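Long-range contact in polyphosphate kinase (Porphyromonas gingivalis, PDB 2O8R), which probably catalyses the reversible transfer of the terminal phosphate of ATP to a growing long-chain polyphosphate: residues A[88-99]-A[292-303]. The protein carries 3 engineered substitutions. Sequence-based numbering, arbitrary orientation.
Sequences RETVIRQDELYY and EEAIRSGNYVNL
R88 and Y99, at the two ends of segment 88-99, both reach toward main-chain carbonyls of segment 292-303. With CG anti to the backbone N and the chain extended as far as NE, R88 carries its guanidinium to the start of strand 294-297. NH2 donates to A294 O at 3.0 Å in a nearly straight bond, N-H...O 162°; the acceptor lies at the edge of the guanidinium, close to its plane, while NH1 adds a weak bond to the same oxygen. One turn on, I92 and I295 meet through their branches, I92 CG1 lying 3.8 Å from I295 CG2, and Y53 of helix 35-63 also touches I295. The D95 carboxylate lies beside S297, its OD2 nearest CB; no hydrogen bond joins the two side chains.

At the far end, CG of Y99 lies anti to its carbonyl carbon, which sends the ring out to G298. The glycine passes over one face: G298 CA stands 3.7 Å from the ring centroid, 25° off the normal, a CH-pi contact. Y99 OH points at Y300 O, which lies at the ring edge near its plane; the hydrogen bond inferred from this is doubtful, because the modelled separation is too short at 2.7 Å resolution. Y98 turns to L303 instead, its CE2 lying 3.5 Å from L303 CD1, with F45 meeting the Y98 ring from helix 35-63. The Y98 side chain is also about 3 Å, between nearest atoms, from a bound sulfate, probably from the crystallisation liquor.

The axes of helix segment 88-99 and strand 294-297 run nearly parallel, 20° apart, with a closest approach of 9.7 Å. The arrangement is an interdomain alpha/beta packing in the PPK1 fold: helix 83-112 of the N-terminal domain runs along strand 294-297, an outermost strand of the middle-domain mixed sheet, paired in parallel with strand 268-272.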
loop_
_atom_site.group_PDB
_atom_site.type_symbol
_atom_site.label_atom_id
_atom_site.label_comp_id
_atom_site.label_asym_id
_atom_site.label_seq_id
_atom_site.Cartn_x
_atom_site.Cartn_y
_atom_site.Cartn_z
ATOM N N ARG A 88 27.489 19.728 9.723
ATOM C CA ARG A 88 28.267 18.517 9.911
ATOM C C ARG A 88 28.798 18.399 11.336
ATOM O O ARG A 88 28.729 17.332 11.950
ATOM C CB ARG A 88 29.422 18.499 8.915
ATOM C CG ARG A 88 30.416 17.406 9.162
ATOM C CD ARG A 88 31.598 17.471 8.212
ATOM N NE ARG A 88 32.472 16.333 8.445
ATOM C CZ ARG A 88 32.423 15.202 7.752
ATOM N NH1 ARG A 88 31.559 15.061 6.755
ATOM N NH2 ARG A 88 33.251 14.213 8.053
ATOM N N GLU A 89 29.305 19.509 11.860
ATOM C CA GLU A 89 29.852 19.526 13.202
ATOM C C GLU A 89 28.774 19.185 14.197
ATOM O O GLU A 89 28.984 18.370 15.089
ATOM C CB GLU A 89 30.478 20.881 13.517
ATOM C CG GLU A 89 31.884 21.039 12.949
ATOM C CD GLU A 89 32.576 22.312 13.404
ATOM O OE1 GLU A 89 32.040 23.016 14.293
ATOM O OE2 GLU A 89 33.668 22.604 12.868
ATOM N N THR A 90 27.605 19.789 14.010
ATOM C CA THR A 90 26.474 19.568 14.898
ATOM C C THR A 90 25.979 18.138 14.801
ATOM O O THR A 90 25.750 17.499 15.830
ATOM C CB THR A 90 25.342 20.579 14.635
ATOM O OG1 THR A 90 25.673 21.807 15.283
ATOM C CG2 THR A 90 24.007 20.089 15.192
ATOM N N VAL A 91 25.851 17.631 13.573
ATOM C CA VAL A 91 25.333 16.278 13.365
ATOM C C VAL A 91 26.247 15.245 14.005
ATOM O O VAL A 91 25.778 14.349 14.692
ATOM C CB VAL A 91 25.090 15.954 11.881
ATOM C CG1 VAL A 91 24.654 14.512 11.721
ATOM C CG2 VAL A 91 24.017 16.865 11.313
ATOM N N ILE A 92 27.553 15.406 13.824
ATOM C CA ILE A 92 28.526 14.488 14.418
ATOM C C ILE A 92 28.373 14.424 15.932
ATOM O O ILE A 92 28.475 13.352 16.536
ATOM C CB ILE A 92 29.976 14.839 13.995
ATOM C CG1 ILE A 92 30.207 14.439 12.532
ATOM C CG2 ILE A 92 30.992 14.149 14.887
ATOM C CD1 ILE A 92 31.480 14.991 11.928
ATOM N N ARG A 93 28.080 15.575 16.530
ATOM C CA ARG A 93 27.861 15.666 17.965
ATOM C C ARG A 93 26.565 14.952 18.380
ATOM O O ARG A 93 26.549 14.183 19.343
ATOM C CB ARG A 93 27.865 17.135 18.412
ATOM C CG ARG A 93 27.902 17.322 19.920
ATOM C CD ARG A 93 27.606 18.751 20.356
ATOM N NE ARG A 93 26.382 19.294 19.761
ATOM C CZ ARG A 93 25.143 19.074 20.203
ATOM N NH1 ARG A 93 24.917 18.302 21.261
ATOM N NH2 ARG A 93 24.120 19.633 19.578
ATOM N N GLN A 94 25.494 15.190 17.629
ATOM C CA GLN A 94 24.188 14.605 17.931
ATOM C C GLN A 94 24.227 13.096 17.770
ATOM O O GLN A 94 23.614 12.349 18.541
ATOM C CB GLN A 94 23.121 15.206 17.023
ATOM C CG GLN A 94 22.896 16.674 17.291
ATOM C CD GLN A 94 21.733 17.254 16.530
ATOM O OE1 GLN A 94 21.433 16.846 15.405
ATOM N NE2 GLN A 94 21.068 18.227 17.141
ATOM N N ASP A 95 24.978 12.662 16.768
ATOM C CA ASP A 95 25.208 11.258 16.523
ATOM C C ASP A 95 25.799 10.572 17.745
ATOM O O ASP A 95 25.349 9.496 18.122
ATOM C CB ASP A 95 26.137 11.085 15.331
ATOM C CG ASP A 95 26.088 9.686 14.760
ATOM O OD1 ASP A 95 24.975 9.118 14.666
ATOM O OD2 ASP A 95 27.160 9.159 14.401
ATOM N N GLU A 96 26.788 11.210 18.368
ATOM C CA GLU A 96 27.444 10.654 19.542
ATOM C C GLU A 96 26.481 10.528 20.709
ATOM O O GLU A 96 26.480 9.520 21.435
ATOM C CB GLU A 96 28.621 11.524 19.945
ATOM C CG GLU A 96 29.795 11.461 18.990
ATOM C CD GLU A 96 31.005 12.212 19.514
ATOM O OE1 GLU A 96 30.992 12.629 20.697
ATOM O OE2 GLU A 96 31.971 12.381 18.740
ATOM N N LEU A 97 25.667 11.561 20.892
ATOM C CA LEU A 97 24.581 11.507 21.855
ATOM C C LEU A 97 23.627 10.334 21.578
ATOM O O LEU A 97 23.321 9.559 22.492
ATOM C CB LEU A 97 23.817 12.830 21.850
ATOM C CG LEU A 97 22.593 12.943 22.750
ATOM C CD1 LEU A 97 22.940 12.645 24.209
ATOM C CD2 LEU A 97 22.024 14.323 22.609
ATOM N N TYR A 98 23.179 10.212 20.324
ATOM C CA TYR A 98 22.278 9.144 19.889
ATOM C C TYR A 98 22.764 7.759 20.324
ATOM O O TYR A 98 22.012 6.982 20.921
ATOM C CB TYR A 98 22.138 9.194 18.369
ATOM C CG TYR A 98 21.003 8.389 17.763
ATOM C CD1 TYR A 98 19.848 9.019 17.309
ATOM C CD2 TYR A 98 21.106 7.011 17.593
ATOM C CE1 TYR A 98 18.818 8.296 16.727
ATOM C CE2 TYR A 98 20.075 6.276 17.015
ATOM C CZ TYR A 98 18.942 6.922 16.583
ATOM O OH TYR A 98 17.925 6.189 16.013
ATOM N N TYR A 99 24.024 7.456 20.041
ATOM C CA TYR A 99 24.563 6.147 20.380
ATOM C C TYR A 99 24.734 5.916 21.882
ATOM O O TYR A 99 24.545 4.797 22.367
ATOM C CB TYR A 99 25.842 5.880 19.601
ATOM C CG TYR A 99 25.571 5.444 18.173
ATOM C CD1 TYR A 99 25.351 4.101 17.855
ATOM C CD2 TYR A 99 25.523 6.370 17.142
ATOM C CE1 TYR A 99 25.099 3.698 16.547
ATOM C CE2 TYR A 99 25.275 5.975 15.832
ATOM C CZ TYR A 99 25.063 4.646 15.546
ATOM O OH TYR A 99 24.830 4.275 14.250
ATOM N N GLU A 292 34.352 14.789 2.567
ATOM C CA GLU A 292 33.436 15.806 3.081
ATOM C C GLU A 292 32.047 15.231 3.354
ATOM O O GLU A 292 31.438 15.528 4.382
ATOM C CB GLU A 292 33.314 16.965 2.085
ATOM C CG GLU A 292 34.627 17.396 1.430
ATOM C CD GLU A 292 35.350 18.502 2.186
ATOM O OE1 GLU A 292 35.344 18.495 3.438
ATOM O OE2 GLU A 292 35.935 19.379 1.517
ATOM N N GLU A 293 31.548 14.422 2.418
ATOM C CA GLU A 293 30.236 13.774 2.548
ATOM C C GLU A 293 30.306 12.496 3.392
ATOM O O GLU A 293 29.277 11.993 3.855
ATOM C CB GLU A 293 29.668 13.437 1.168
ATOM C CG GLU A 293 29.807 14.545 0.141
ATOM C CD GLU A 293 29.778 14.026 -1.287
ATOM O OE1 GLU A 293 30.335 12.936 -1.545
ATOM O OE2 GLU A 293 29.209 14.715 -2.158
ATOM N N ALA A 294 31.521 11.976 3.579
ATOM C CA ALA A 294 31.740 10.771 4.374
ATOM C C ALA A 294 31.728 11.074 5.868
ATOM O O ALA A 294 32.567 11.824 6.363
ATOM C CB ALA A 294 33.044 10.087 3.976
ATOM N N ILE A 295 30.760 10.499 6.574
ATOM C CA ILE A 295 30.647 10.665 8.016
ATOM C C ILE A 295 30.777 9.313 8.692
ATOM O O ILE A 295 29.911 8.453 8.545
ATOM C CB ILE A 295 29.287 11.264 8.427
ATOM C CG1 ILE A 295 28.820 12.309 7.414
ATOM C CG2 ILE A 295 29.364 11.837 9.842
ATOM C CD1 ILE A 295 27.417 12.801 7.659
ATOM N N ARG A 296 31.864 9.118 9.428
ATOM C CA ARG A 296 32.005 7.900 10.206
ATOM C C ARG A 296 31.099 7.938 11.428
ATOM O O ARG A 296 31.092 8.911 12.180
ATOM C CB ARG A 296 33.462 7.604 10.584
ATOM C CG ARG A 296 34.454 8.744 10.405
ATOM C CD ARG A 296 35.879 8.242 10.645
ATOM N NE ARG A 296 35.919 7.307 11.770
ATOM C CZ ARG A 296 36.084 7.658 13.044
ATOM N NH1 ARG A 296 36.244 8.933 13.379
ATOM N NH2 ARG A 296 36.093 6.727 13.989
ATOM N N SER A 297 30.311 6.885 11.598
ATOM C CA SER A 297 29.382 6.814 12.707
ATOM C C SER A 297 29.452 5.461 13.400
ATOM O O SER A 297 30.432 4.726 13.257
ATOM C CB SER A 297 27.960 7.082 12.229
ATOM O OG SER A 297 27.505 5.998 11.454
ATOM N N GLY A 298 28.398 5.143 14.144
ATOM C CA GLY A 298 28.353 3.948 14.968
ATOM C C GLY A 298 28.190 2.664 14.192
ATOM O O GLY A 298 28.268 2.638 12.962
ATOM N N ASN A 299 27.948 1.590 14.927
ATOM C CA ASN A 299 28.024 0.248 14.368
ATOM C C ASN A 299 26.770 -0.234 13.630
ATOM O O ASN A 299 26.837 -1.194 12.856
ATOM C CB ASN A 299 28.388 -0.727 15.475
ATOM C CG ASN A 299 29.018 -1.962 14.950
ATOM O OD1 ASN A 299 28.356 -2.984 14.802
ATOM N ND2 ASN A 299 30.310 -1.886 14.641
ATOM N N TYR A 300 25.635 0.424 13.886
ATOM C CA TYR A 300 24.384 0.160 13.162
ATOM C C TYR A 300 23.857 1.436 12.523
ATOM O O TYR A 300 23.777 2.470 13.184
ATOM C CB TYR A 300 23.317 -0.437 14.084
ATOM C CG TYR A 300 23.749 -1.726 14.716
ATOM C CD1 TYR A 300 23.624 -2.931 14.033
ATOM C CD2 TYR A 300 24.308 -1.741 15.993
ATOM C CE1 TYR A 300 24.038 -4.131 14.613
ATOM C CE2 TYR A 300 24.724 -2.926 16.578
ATOM C CZ TYR A 300 24.583 -4.117 15.886
ATOM O OH TYR A 300 24.991 -5.291 16.469
ATOM N N VAL A 301 23.511 1.358 11.238
ATOM C CA VAL A 301 23.009 2.517 10.507
ATOM C C VAL A 301 21.550 2.356 10.074
ATOM O O VAL A 301 20.961 1.276 10.186
ATOM C CB VAL A 301 23.881 2.854 9.268
ATOM C CG1 VAL A 301 25.330 3.104 9.679
ATOM C CG2 VAL A 301 23.796 1.765 8.217
ATOM N N ASN A 302 20.981 3.445 9.573
ATOM C CA ASN A 302 19.586 3.482 9.148
ATOM C C ASN A 302 18.643 3.143 10.288
ATOM O O ASN A 302 17.696 2.375 10.126
ATOM C CB ASN A 302 19.352 2.542 7.977
ATOM C CG ASN A 302 18.401 3.109 6.976
ATOM O OD1 ASN A 302 18.785 3.929 6.139
ATOM N ND2 ASN A 302 17.147 2.670 7.035
ATOM N N LEU A 303 18.904 3.741 11.444
ATOM C CA LEU A 303 18.205 3.361 12.652
ATOM C C LEU A 303 16.783 3.901 12.762
ATOM O O LEU A 303 16.166 3.788 13.814
ATOM C CB LEU A 303 19.022 3.735 13.874
ATOM C CG LEU A 303 20.191 2.794 14.117
ATOM C CD1 LEU A 303 21.021 3.340 15.260
ATOM C CD2 LEU A 303 19.680 1.410 14.446
#